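Putative GGDEF domain protein (Pseudomonas aeruginosa, PDB 7E6G) probably catalyses the magnesium-dependent condensation of two GTP molecules into cyclic di-GMP, as a diguanylate cyclase of the GGDEF family. Local coordinates at residues E67-H70 against K71-R75; L76-V79 against A80-D84; R118-E121 against E122-S126; A245-L248 against D249-S253. All coordinates share one frame; numbering follows the deposited sequence.

Interaction 1: E67-H70 against K71-R75; sequences ERYH and KQLRR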
loop_
_atom_site.group_PDB
_atom_site.type_symbol
_atom_site.label_atom_id
_atom_site.label_comp_id
_atom_site.label_asym_id
_atom_site.label_seq_id
_atom_site.Cartn_x
_atom_site.Cartn_y
_atom_site.Cartn_z
ATOM N N GLU A 67 -14.727 -10.061 -6.414
ATOM C CA GLU A 67 -14.890 -9.888 -5.050
ATOM C C GLU A 67 -13.627 -10.146 -4.305
ATOM O O GLU A 67 -13.318 -9.566 -3.391
ATOM C CB GLU A 67 -15.935 -10.881 -4.660
ATOM C CG GLU A 67 -17.166 -10.384 -4.015
ATOM C CD GLU A 67 -18.206 -11.464 -3.872
ATOM O OE1 GLU A 67 -18.352 -12.298 -4.743
ATOM O OE2 GLU A 67 -18.943 -11.435 -2.891
ATOM N N ARG A 68 -12.813 -11.010 -4.739
ATOM C CA ARG A 68 -11.588 -11.165 -4.093
ATOM C C ARG A 68 -10.672 -10.098 -4.255
ATOM O O ARG A 68 -9.948 -9.929 -3.498
ATOM C CB ARG A 68 -10.934 -12.427 -4.448
ATOM C CG ARG A 68 -11.863 -13.539 -4.297
ATOM C CD ARG A 68 -11.259 -14.854 -3.921
ATOM N NE ARG A 68 -10.919 -15.660 -5.070
ATOM C CZ ARG A 68 -9.909 -16.488 -5.067
ATOM N NH1 ARG A 68 -9.208 -16.601 -3.967
ATOM N NH2 ARG A 68 -9.608 -17.164 -6.141
ATOM N N TYR A 69 -10.635 -9.512 -5.376
ATOM C CA TYR A 69 -9.847 -8.447 -5.722
ATOM C C TYR A 69 -10.137 -7.248 -4.926
ATOM O O TYR A 69 -9.303 -6.577 -4.599
ATOM C CB TYR A 69 -10.046 -8.213 -7.178
ATOM C CG TYR A 69 -9.275 -7.139 -7.693
ATOM C CD1 TYR A 69 -7.955 -7.266 -7.809
ATOM C CD2 TYR A 69 -9.829 -5.951 -7.963
ATOM C CE1 TYR A 69 -7.190 -6.235 -8.227
ATOM C CE2 TYR A 69 -9.085 -4.924 -8.373
ATOM C CZ TYR A 69 -7.770 -5.080 -8.510
ATOM O OH TYR A 69 -7.036 -4.085 -8.931
ATOM N N HIS A 70 -11.345 -6.958 -4.697
ATOM C CA HIS A 70 -11.795 -5.921 -3.909
ATOM C C HIS A 70 -11.473 -6.110 -2.468
ATOM O O HIS A 70 -11.233 -5.226 -1.843
ATOM C CB HIS A 70 -13.218 -5.611 -4.273
ATOM C CG HIS A 70 -13.356 -4.838 -5.531
ATOM N ND1 HIS A 70 -13.624 -5.410 -6.731
ATOM C CD2 HIS A 70 -13.210 -3.540 -5.772
ATOM C CE1 HIS A 70 -13.631 -4.503 -7.653
ATOM N NE2 HIS A 70 -13.382 -3.356 -7.096
ATOM N N LYS A 71 -11.502 -7.300 -1.950
ATOM C CA LYS A 71 -11.119 -7.595 -0.615
ATOM C C LYS A 71 -9.701 -7.322 -0.387
ATOM O O LYS A 71 -9.387 -6.835 0.548
ATOM C CB LYS A 71 -11.413 -8.982 -0.303
ATOM C CG LYS A 71 -12.807 -9.179 0.009
ATOM C CD LYS A 71 -13.037 -10.550 0.512
ATOM C CE LYS A 71 -14.478 -10.803 0.863
ATOM N NZ LYS A 71 -15.155 -11.773 -0.027
ATOM N N GLN A 72 -8.863 -7.633 -1.305
ATOM C CA GLN A 72 -7.522 -7.404 -1.296
ATOM C C GLN A 72 -7.229 -5.990 -1.275
ATOM O O GLN A 72 -6.383 -5.626 -0.647
ATOM C CB GLN A 72 -7.025 -7.910 -2.527
ATOM C CG GLN A 72 -6.289 -9.146 -2.481
ATOM C CD GLN A 72 -6.081 -9.705 -1.138
ATOM O OE1 GLN A 72 -6.760 -10.637 -0.749
ATOM N NE2 GLN A 72 -5.075 -9.241 -0.462
ATOM N N LEU A 73 -7.930 -5.170 -2.000
ATOM C CA LEU A 73 -7.758 -3.791 -1.993
ATOM C C LEU A 73 -8.017 -3.125 -0.744
ATOM O O LEU A 73 -7.504 -2.209 -0.478
ATOM C CB LEU A 73 -8.558 -3.210 -3.068
ATOM C CG LEU A 73 -8.097 -2.708 -4.389
ATOM C CD1 LEU A 73 -7.242 -3.661 -5.109
ATOM C CD2 LEU A 73 -9.359 -2.713 -5.084
ATOM N N ARG A 74 -8.988 -3.561 -0.083
ATOM C CA ARG A 74 -9.341 -3.145 1.176
ATOM C C ARG A 74 -8.415 -3.474 2.175
ATOM O O ARG A 74 -8.188 -2.757 2.952
ATOM C CB ARG A 74 -10.630 -3.731 1.477
ATOM C CG ARG A 74 -11.621 -3.078 0.685
ATOM C CD ARG A 74 -12.933 -3.332 1.268
ATOM N NE ARG A 74 -13.471 -4.646 1.044
ATOM C CZ ARG A 74 -14.283 -4.979 0.063
ATOM N NH1 ARG A 74 -14.702 -6.192 -0.009
ATOM N NH2 ARG A 74 -14.635 -4.117 -0.851
ATOM N N ARG A 75 -7.896 -4.637 2.127
ATOM C CA ARG A 75 -6.941 -5.138 3.014
ATOM C C ARG A 75 -5.720 -4.357 2.951
ATOM O O ARG A 75 -5.266 -4.058 3.887
ATOM C CB ARG A 75 -6.713 -6.559 2.681
ATOM C CG ARG A 75 -5.860 -7.380 3.532
ATOM C CD ARG A 75 -5.913 -6.992 4.959
ATOM N NE ARG A 75 -7.091 -7.442 5.653
ATOM C CZ ARG A 75 -7.352 -8.658 6.031
ATOM N NH1 ARG A 75 -6.543 -9.629 5.888
ATOM N NH2 ARG A 75 -8.481 -8.852 6.542
#
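Lys-71 N and Leu-73 N donate to Glu-67 O and Tyr-69 O four residues back, the alpha-helical i to i+4 pattern, while the equivalent bonds from Gln-72 N and Arg-74 N are weak. One turn on from Tyr-69, Leu-73 lays its CD1 methyl over a face of the phenol ring. That CD1 atom stands 4.1 Å from the centroid of the Tyr-69 ring and 24° off the ring normal, a CH-pi contact displaced toward CZ. With CG anti to the backbone N (chi1 -179°), the Tyr-69 ring lies where Leu-73 CD1 can cover its face. Leu-73 CD2 reaches the imidazole obliquely, 4.0 Å from His-70 CD2, and the two side chains run alongside each other. His-70 ND1 is hydrogen-bonded to Ser-66 O, four residues back. Arg-74 folds back at chi3 (-76°), which brings its guanidinium flat over the carbonyl oxygen of His-70; CZ lies 3.6 Å from His-70 O. Tyr-69 also meets Arg-68 of the second subunit in a cation-pi contact, and Leu-73 packs on Gln-72 of that subunit, so this turn belongs to the helix-helix dimer interface formed by the long helix 27-102.

Interaction 2: L76-V79 against A80-D84; sequences LEKV and ARISD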
loop_
_atom_site.group_PDB
_atom_site.type_symbol
_atom_site.label_atom_id
_atom_site.label_comp_id
_atom_site.label_asym_id
_atom_site.label_seq_id
_atom_site.Cartn_x
_atom_site.Cartn_y
_atom_site.Cartn_z
ATOM N N LEU A 76 -5.237 -4.000 1.826
ATOM C CA LEU A 76 -4.162 -3.183 1.649
ATOM C C LEU A 76 -4.428 -1.845 2.165
ATOM O O LEU A 76 -3.664 -1.312 2.759
ATOM C CB LEU A 76 -3.809 -3.115 0.223
ATOM C CG LEU A 76 -2.750 -2.138 -0.194
ATOM C CD1 LEU A 76 -1.522 -2.208 0.557
ATOM C CD2 LEU A 76 -2.342 -2.044 -1.577
ATOM N N GLU A 77 -5.539 -1.268 1.896
ATOM C CA GLU A 77 -5.792 0.065 2.431
ATOM C C GLU A 77 -5.899 0.037 3.963
ATOM O O GLU A 77 -5.387 0.936 4.640
ATOM C CB GLU A 77 -7.027 0.656 1.765
ATOM C CG GLU A 77 -7.352 2.028 2.242
ATOM C CD GLU A 77 -8.657 2.051 3.002
ATOM O OE1 GLU A 77 -8.630 2.412 4.209
ATOM O OE2 GLU A 77 -9.704 1.699 2.388
ATOM N N LYS A 78 -6.471 -1.029 4.530
ATOM C CA LYS A 78 -6.587 -1.136 5.983
ATOM C C LYS A 78 -5.231 -1.343 6.638
ATOM O O LYS A 78 -4.933 -0.734 7.678
ATOM C CB LYS A 78 -7.507 -2.283 6.369
ATOM C CG LYS A 78 -7.677 -2.395 7.860
ATOM C CD LYS A 78 -8.528 -3.579 8.249
ATOM C CE LYS A 78 -9.226 -3.307 9.579
ATOM N NZ LYS A 78 -10.267 -4.336 9.902
ATOM N N VAL A 79 -4.415 -2.247 6.082
ATOM C CA VAL A 79 -3.081 -2.476 6.638
ATOM C C VAL A 79 -2.310 -1.173 6.662
ATOM O O VAL A 79 -1.671 -0.827 7.662
ATOM C CB VAL A 79 -2.326 -3.557 5.841
ATOM C CG1 VAL A 79 -0.859 -3.514 6.165
ATOM C CG2 VAL A 79 -2.885 -4.930 6.144
ATOM N N ALA A 80 -2.393 -0.412 5.572
ATOM C CA ALA A 80 -1.658 0.840 5.496
ATOM C C ALA A 80 -2.209 1.860 6.485
ATOM O O ALA A 80 -1.441 2.603 7.104
ATOM C CB ALA A 80 -1.696 1.374 4.063
ATOM N N ARG A 81 -3.457 1.920 6.719
ATOM C CA ARG A 81 -3.933 2.776 7.640
ATOM C C ARG A 81 -3.599 2.471 9.001
ATOM O O ARG A 81 -3.273 3.256 9.669
ATOM C CB ARG A 81 -5.367 2.723 7.491
ATOM C CG ARG A 81 -6.029 3.618 8.387
ATOM C CD ARG A 81 -7.430 3.677 8.166
ATOM N NE ARG A 81 -8.068 2.687 8.872
ATOM C CZ ARG A 81 -8.788 1.772 8.279
ATOM N NH1 ARG A 81 -8.951 1.767 7.005
ATOM N NH2 ARG A 81 -9.346 0.840 8.945
ATOM N N ILE A 82 -3.735 1.287 9.426
ATOM C CA ILE A 82 -3.354 0.905 10.777
ATOM C C ILE A 82 -1.879 1.181 11.001
ATOM O O ILE A 82 -1.484 1.782 12.009
ATOM C CB ILE A 82 -3.704 -0.568 11.021
ATOM C CG1 ILE A 82 -5.224 -0.716 10.999
ATOM C CG2 ILE A 82 -3.107 -1.048 12.325
ATOM C CD1 ILE A 82 -5.715 -2.114 11.152
ATOM N N SER A 83 -1.039 0.753 10.056
ATOM C CA SER A 83 0.383 1.021 10.177
ATOM C C SER A 83 0.654 2.517 10.290
ATOM O O SER A 83 1.479 2.941 11.107
ATOM C CB SER A 83 1.121 0.413 8.990
ATOM O OG SER A 83 2.503 0.292 9.275
ATOM N N ASP A 84 -0.033 3.335 9.485
ATOM C CA ASP A 84 0.148 4.781 9.567
ATOM C C ASP A 84 -0.114 5.284 10.967
ATOM O O ASP A 84 0.660 6.092 11.499
ATOM C CB ASP A 84 -0.786 5.490 8.597
ATOM C CG ASP A 84 -0.268 5.475 7.196
ATOM O OD1 ASP A 84 0.886 5.022 7.027
ATOM O OD2 ASP A 84 -1.008 5.910 6.274
#
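Glu-77 and Arg-81 form an i to i+4 salt bridge on the long helix 27-102, at a level where that helix is buried among other chains of the assembly. The charged contact is made at the edge of the guanidinium: Arg-81 NH1 lies 2.9 Å from Glu-77 OE1, which sits in the guanidinium plane. The hydrogen bond is nevertheless weak, bent to 121° at the hydrogen, and the carboxylate is turned 51° against the guanidinium. A bend at chi3 in Arg-81 swings the group back toward Glu-77, and Arg-81 NH2 has a second carboxylate, an acidic side chain of another protein.

The aliphatic contact is between Lys-78 and Ile-82. Ile-82 runs alongside Lys-78, with its CD1 methyl against the methylenes of the lysine. The extended lysine carries NZ on to salt bridges with acidic side chains of another protein, while Ser-83 OG is hydrogen-bonded to polar side chains of other proteins.

Backbone bonds continue the i to i+4 pattern, from Ala-80 N to Leu-76 O and from Arg-81 N to Glu-77 O; the straightest joins Ile-82 N to Lys-78 O at 2.9 Å and 177°.

Interaction 3: R118-E121 against E122-S126; sequences RLRE and ENERS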
loop_
_atom_site.group_PDB
_atom_site.type_symbol
_atom_site.label_atom_id
_atom_site.label_comp_id
_atom_site.label_asym_id
_atom_site.label_seq_id
_atom_site.Cartn_x
_atom_site.Cartn_y
_atom_site.Cartn_z
ATOM N N ARG A 118 25.674 21.276 19.047
ATOM C CA ARG A 118 25.900 22.106 17.956
ATOM C C ARG A 118 27.244 22.704 17.994
ATOM O O ARG A 118 27.817 22.917 17.057
ATOM C CB ARG A 118 24.769 23.014 17.775
ATOM C CG ARG A 118 24.945 24.079 16.740
ATOM C CD ARG A 118 24.813 23.698 15.297
ATOM N NE ARG A 118 24.724 24.861 14.455
ATOM C CZ ARG A 118 23.587 25.352 14.051
ATOM N NH1 ARG A 118 22.488 24.795 14.426
ATOM N NH2 ARG A 118 23.512 26.385 13.296
ATOM N N LEU A 119 27.764 22.963 19.126
ATOM C CA LEU A 119 29.121 23.494 19.216
ATOM C C LEU A 119 30.140 22.484 18.707
ATOM O O LEU A 119 31.099 22.853 18.012
ATOM C CB LEU A 119 29.438 23.908 20.650
ATOM C CG LEU A 119 29.162 25.375 21.014
ATOM C CD1 LEU A 119 28.898 25.485 22.511
ATOM C CD2 LEU A 119 30.286 26.324 20.577
ATOM N N ARG A 120 29.941 21.205 19.031
ATOM C CA ARG A 120 30.788 20.156 18.467
ATOM C C ARG A 120 30.726 20.161 16.940
ATOM O O ARG A 120 31.766 20.166 16.259
ATOM C CB ARG A 120 30.373 18.797 19.036
ATOM C CG ARG A 120 31.122 17.611 18.467
ATOM C CD ARG A 120 31.245 16.482 19.503
ATOM N NE ARG A 120 32.616 16.307 20.005
ATOM C CZ ARG A 120 32.928 15.955 21.253
ATOM N NH1 ARG A 120 31.967 15.745 22.146
ATOM N NH2 ARG A 120 34.204 15.819 21.614
ATOM N N GLU A 121 29.516 20.185 16.371
ATOM C CA GLU A 121 29.474 20.078 14.911
ATOM C C GLU A 121 29.962 21.359 14.229
ATOM O O GLU A 121 30.492 21.299 13.112
ATOM C CB GLU A 121 28.083 19.667 14.413
ATOM C CG GLU A 121 26.942 20.575 14.749
ATOM C CD GLU A 121 25.592 19.916 14.472
ATOM O OE1 GLU A 121 24.676 20.596 13.940
ATOM O OE2 GLU A 121 25.455 18.706 14.778
ATOM N N GLU A 122 29.878 22.509 14.893
ATOM C CA GLU A 122 30.458 23.703 14.287
ATOM C C GLU A 122 31.981 23.757 14.430
ATOM O O GLU A 122 32.651 24.302 13.548
ATOM C CB GLU A 122 29.816 24.962 14.871
ATOM C CG GLU A 122 28.382 25.204 14.395
ATOM C CD GLU A 122 28.282 25.372 12.896
ATOM O OE1 GLU A 122 29.230 25.933 12.310
ATOM O OE2 GLU A 122 27.252 24.959 12.310
ATOM N N ASN A 123 32.561 23.140 15.386
ATOM C CA ASN A 123 33.943 23.064 15.447
ATOM C C ASN A 123 34.397 22.242 14.393
ATOM O O ASN A 123 35.405 22.509 13.968
ATOM C CB ASN A 123 34.450 22.386 16.638
ATOM C CG ASN A 123 35.179 23.254 17.505
ATOM O OD1 ASN A 123 34.795 24.208 17.714
ATOM N ND2 ASN A 123 36.188 22.877 18.014
ATOM N N GLU A 124 33.753 21.132 14.084
ATOM C CA GLU A 124 34.140 20.291 12.953
ATOM C C GLU A 124 33.995 21.036 11.621
ATOM O O GLU A 124 34.900 20.990 10.773
ATOM C CB GLU A 124 33.339 18.986 12.971
ATOM C CG GLU A 124 33.888 17.953 13.981
ATOM C CD GLU A 124 32.849 16.922 14.434
ATOM O OE1 GLU A 124 33.076 16.254 15.477
ATOM O OE2 GLU A 124 31.814 16.770 13.746
ATOM N N ARG A 125 32.987 21.785 11.437
ATOM C CA ARG A 125 32.817 22.508 10.247
ATOM C C ARG A 125 33.871 23.506 10.052
ATOM O O ARG A 125 34.113 23.893 9.012
ATOM C CB ARG A 125 31.495 23.174 10.307
ATOM C CG ARG A 125 30.907 23.652 9.035
ATOM C CD ARG A 125 29.668 24.420 9.349
ATOM N NE ARG A 125 28.583 24.125 8.450
ATOM C CZ ARG A 125 27.622 23.232 8.646
ATOM N NH1 ARG A 125 26.715 23.020 7.706
ATOM N NH2 ARG A 125 27.557 22.526 9.737
ATOM N N SER A 126 34.374 24.068 11.095
ATOM C CA SER A 126 35.434 25.026 11.056
ATOM C C SER A 126 36.704 24.525 10.639
ATOM O O SER A 126 37.496 25.227 10.188
ATOM C CB SER A 126 35.590 25.669 12.366
ATOM O OG SER A 126 34.551 26.557 12.514
#
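Glu-122 N, Asn-123 N, Glu-124 N and Arg-125 N bond to the carbonyl oxygens of Arg-118, Leu-119, Arg-120 and Glu-121 in turn, at 3.0 to 3.1 Å, as the regular alpha-helical ladder of helix 112-128. On one side of this helix Glu-122 is shared by two arginines. Its OE2 receives Arg-118 NE at 3.3 Å, a weak bond bent to 135° at the hydrogen, with the two side chains alongside each other and their flat groups 50° apart. Arg-125 NH2 is 3.6 Å from the same Glu-122 OE2, but the oxygen stands far above that guanidinium, leaving attraction between charges alone. A bend at chi2 in both Arg-118 (77°) and Glu-122 draws the carboxylate and NE together. Placed between two cations, the carboxylate would be expected to remain ionised.

Arg-120 and Glu-124 are more loosely matched: Glu-124 OE1 touches the methylene CG of Arg-120 at 3.8 Å, and NE of Arg-120 is 4.6 Å from the same oxygen, too far for a salt bridge. Asn-123 OD1 is hydrogen-bonded to Tyr-133 OH, and Leu-119 packs on Leu-185 and Leu-187. The result is a salt-bridge network on an amphipathic helix laid against the central sheet of the GGDEF domain.

Interaction 4: A245-L248 against D249-S253; sequences AALL and DAKRS. With G2P (phosphomethylphosphonic acid guanylate ester), chain H.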
loop_
_atom_site.group_PDB
_atom_site.type_symbol
_atom_site.label_atom_id
_atom_site.label_comp_id
_atom_site.label_asym_id
_atom_site.label_seq_id
_atom_site.Cartn_x
_atom_site.Cartn_y
_atom_site.Cartn_z
ATOM N N ALA A 245 35.605 34.017 30.071
ATOM C CA ALA A 245 36.556 34.933 30.691
ATOM C C ALA A 245 36.293 36.363 30.238
ATOM O O ALA A 245 36.446 37.311 31.019
ATOM C CB ALA A 245 37.984 34.501 30.358
ATOM N N ALA A 246 35.872 36.537 28.979
ATOM C CA ALA A 246 35.487 37.868 28.514
ATOM C C ALA A 246 34.287 38.389 29.299
ATOM O O ALA A 246 34.281 39.541 29.750
ATOM C CB ALA A 246 35.193 37.847 27.016
ATOM N N LEU A 247 33.265 37.541 29.482
ATOM C CA LEU A 247 32.165 37.856 30.389
ATOM C C LEU A 247 32.656 38.293 31.767
ATOM O O LEU A 247 32.120 39.243 32.355
ATOM C CB LEU A 247 31.248 36.644 30.532
ATOM C CG LEU A 247 29.788 36.889 30.888
ATOM C CD1 LEU A 247 29.009 35.622 30.669
ATOM C CD2 LEU A 247 29.662 37.292 32.306
ATOM N N LEU A 248 33.633 37.581 32.327
ATOM C CA LEU A 248 34.145 37.977 33.637
ATOM C C LEU A 248 34.725 39.386 33.591
ATOM O O LEU A 248 34.490 40.195 34.498
ATOM C CB LEU A 248 35.199 36.988 34.112
ATOM C CG LEU A 248 35.284 36.627 35.587
ATOM C CD1 LEU A 248 36.731 36.423 35.916
ATOM C CD2 LEU A 248 34.678 37.670 36.504
ATOM N N ASP A 249 35.482 39.701 32.535
ATOM C CA ASP A 249 36.036 41.052 32.420
ATOM C C ASP A 249 34.933 42.100 32.276
ATOM O O ASP A 249 35.020 43.189 32.859
ATOM C CB ASP A 249 36.999 41.131 31.241
ATOM C CG ASP A 249 38.240 40.293 31.454
ATOM O OD1 ASP A 249 38.630 40.085 32.638
ATOM O OD2 ASP A 249 38.803 39.828 30.431
ATOM N N ALA A 250 33.904 41.803 31.481
ATOM C CA ALA A 250 32.747 42.684 31.433
ATOM C C ALA A 250 32.220 42.932 32.839
ATOM O O ALA A 250 32.004 44.078 33.248
ATOM C CB ALA A 250 31.663 42.083 30.539
ATOM N N LYS A 251 32.062 41.862 33.615
ATOM C CA LYS A 251 31.442 42.000 34.926
ATOM C C LYS A 251 32.312 42.804 35.878
ATOM O O LYS A 251 31.800 43.606 36.664
ATOM C CB LYS A 251 31.140 40.627 35.512
ATOM C CG LYS A 251 29.724 40.528 36.038
ATOM C CD LYS A 251 28.842 39.768 35.060
ATOM C CE LYS A 251 27.614 39.184 35.726
ATOM N NZ LYS A 251 26.347 39.593 35.163
ATOM N N ARG A 252 33.629 42.594 35.832
ATOM C CA ARG A 252 34.536 43.313 36.719
ATOM C C ARG A 252 34.643 44.783 36.346
ATOM O O ARG A 252 34.932 45.618 37.212
ATOM C CB ARG A 252 35.910 42.662 36.681
ATOM C CG ARG A 252 35.945 41.309 37.327
ATOM C CD ARG A 252 37.348 40.749 37.267
ATOM N NE ARG A 252 37.544 39.690 38.248
ATOM C CZ ARG A 252 38.420 38.701 38.105
ATOM N NH1 ARG A 252 39.180 38.647 37.014
ATOM N NH2 ARG A 252 38.540 37.773 39.054
ATOM N N SER A 253 34.402 45.120 35.078
ATOM C CA SER A 253 34.574 46.472 34.566
ATOM C C SER A 253 33.301 47.308 34.635
ATOM O O SER A 253 33.245 48.373 34.021
ATOM C CB SER A 253 35.095 46.421 33.124
ATOM O OG SER A 253 34.045 46.297 32.180
HETATM P PG G2P H . 25.622 39.891 38.800
HETATM O O1G G2P H . 25.977 39.384 37.647
HETATM O O2G G2P H . 25.110 41.082 38.687
HETATM O O3G G2P H . 26.524 39.778 39.774
HETATM O O3B G2P H . 24.515 38.898 39.155
HETATM P PB G2P H . 23.359 38.648 40.189
HETATM O O1B G2P H . 22.334 38.566 39.397
HETATM O O2B G2P H . 23.265 39.529 41.180
HETATM C C3A G2P H . 23.556 37.149 41.032
HETATM P PA G2P H . 23.946 35.708 40.356
HETATM O O1A G2P H . 24.962 35.747 41.303
HETATM O O2A G2P H . 24.067 36.309 39.055
HETATM O "O5'" G2P H . 22.590 35.358 40.850
HETATM C "C5'" G2P H . 21.465 35.184 39.997
HETATM C "C4'" G2P H . 20.287 34.610 40.718
HETATM O "O4'" G2P H . 19.753 33.856 39.785
HETATM C "C3'" G2P H . 20.716 33.572 41.608
HETATM O "O3'" G2P H . 20.395 33.973 42.882
HETATM C "C2'" G2P H . 19.902 32.435 41.132
HETATM O "O2'" G2P H . 19.351 31.646 42.100
HETATM C "C1'" G2P H . 18.873 33.109 40.424
HETATM N N9 G2P H . 18.215 32.261 39.504
HETATM C C8 G2P H . 18.862 31.285 38.961
HETATM N N7 G2P H . 18.095 30.625 38.154
HETATM C C5 G2P H . 16.958 31.169 38.154
HETATM C C6 G2P H . 15.863 30.892 37.494
HETATM O O6 G2P H . 15.752 29.986 36.731
HETATM N N1 G2P H . 14.759 31.681 37.685
HETATM C C2 G2P H . 14.843 32.703 38.555
HETATM N N2 G2P H . 13.845 33.401 38.703
HETATM N N3 G2P H . 15.974 32.931 39.202
HETATM C C4 G2P H . 17.034 32.197 38.991
#
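The nucleotide pocket of the GGDEF domain receives Lys-251 from the last turn of helix 236-252, where Leu-247 lies beside it. The CD2 methyl of Leu-247 meets Lys-251 CD at 3.8 Å, the two chains running alongside each other. Bends at chi2 (102°) and chi4 lead Lys-251 NZ away from the helix toward the terminal phosphate of the GTP analogue. The modelled separation of NZ from O1G is implausibly short and CE clashes with the same oxygen, so the precise placing of the ammonium there is doubtful. NZ is hydrogen-bonded to Asp-139, a magnesium ligand, and forms a salt bridge with Asp-141.

Leu-248 and Arg-252 meet differently, next to Thr-216 of the second subunit. The CD1 methyl of Leu-248 sits over one face of the guanidinium, off its centre and 3.5 Å from Arg-252 NH1, while CD2 of the same leucine follows the arginine chain, 3.9 Å from Arg-252 CG. Ser-253 is the first residue past the helix, and its OG donates to Ala-250 O at 3.2 Å. Ala-250 rests on Val-259 of strand 258-260 and on Ser-224, placing this C-terminal turn in the beta-alpha-beta crossover from strand 223-229 to strand 258-260.

Overall arrangement
All four are local i to i+4 contacts along a helix, but their surroundings differ. Interactions 1 and 2 follow each other on helix 27-102, their centres about 13 Å apart, and both touch the second subunit; interaction 1, at the surface, does so through Tyr-69 and Leu-73 together with polar Arg-68 and Gln-72, and interaction 2, buried, also sends its charges to other protein chains. Interactions 3 and 4 belong to the GGDEF domain, with centres about 25 Å apart on separate helices. Interaction 3, partly buried, balances charge along a helix flank away from the active site; interaction 4, mostly buried, sends a lysine to the acidic residues of the magnesium site and toward the nucleotide.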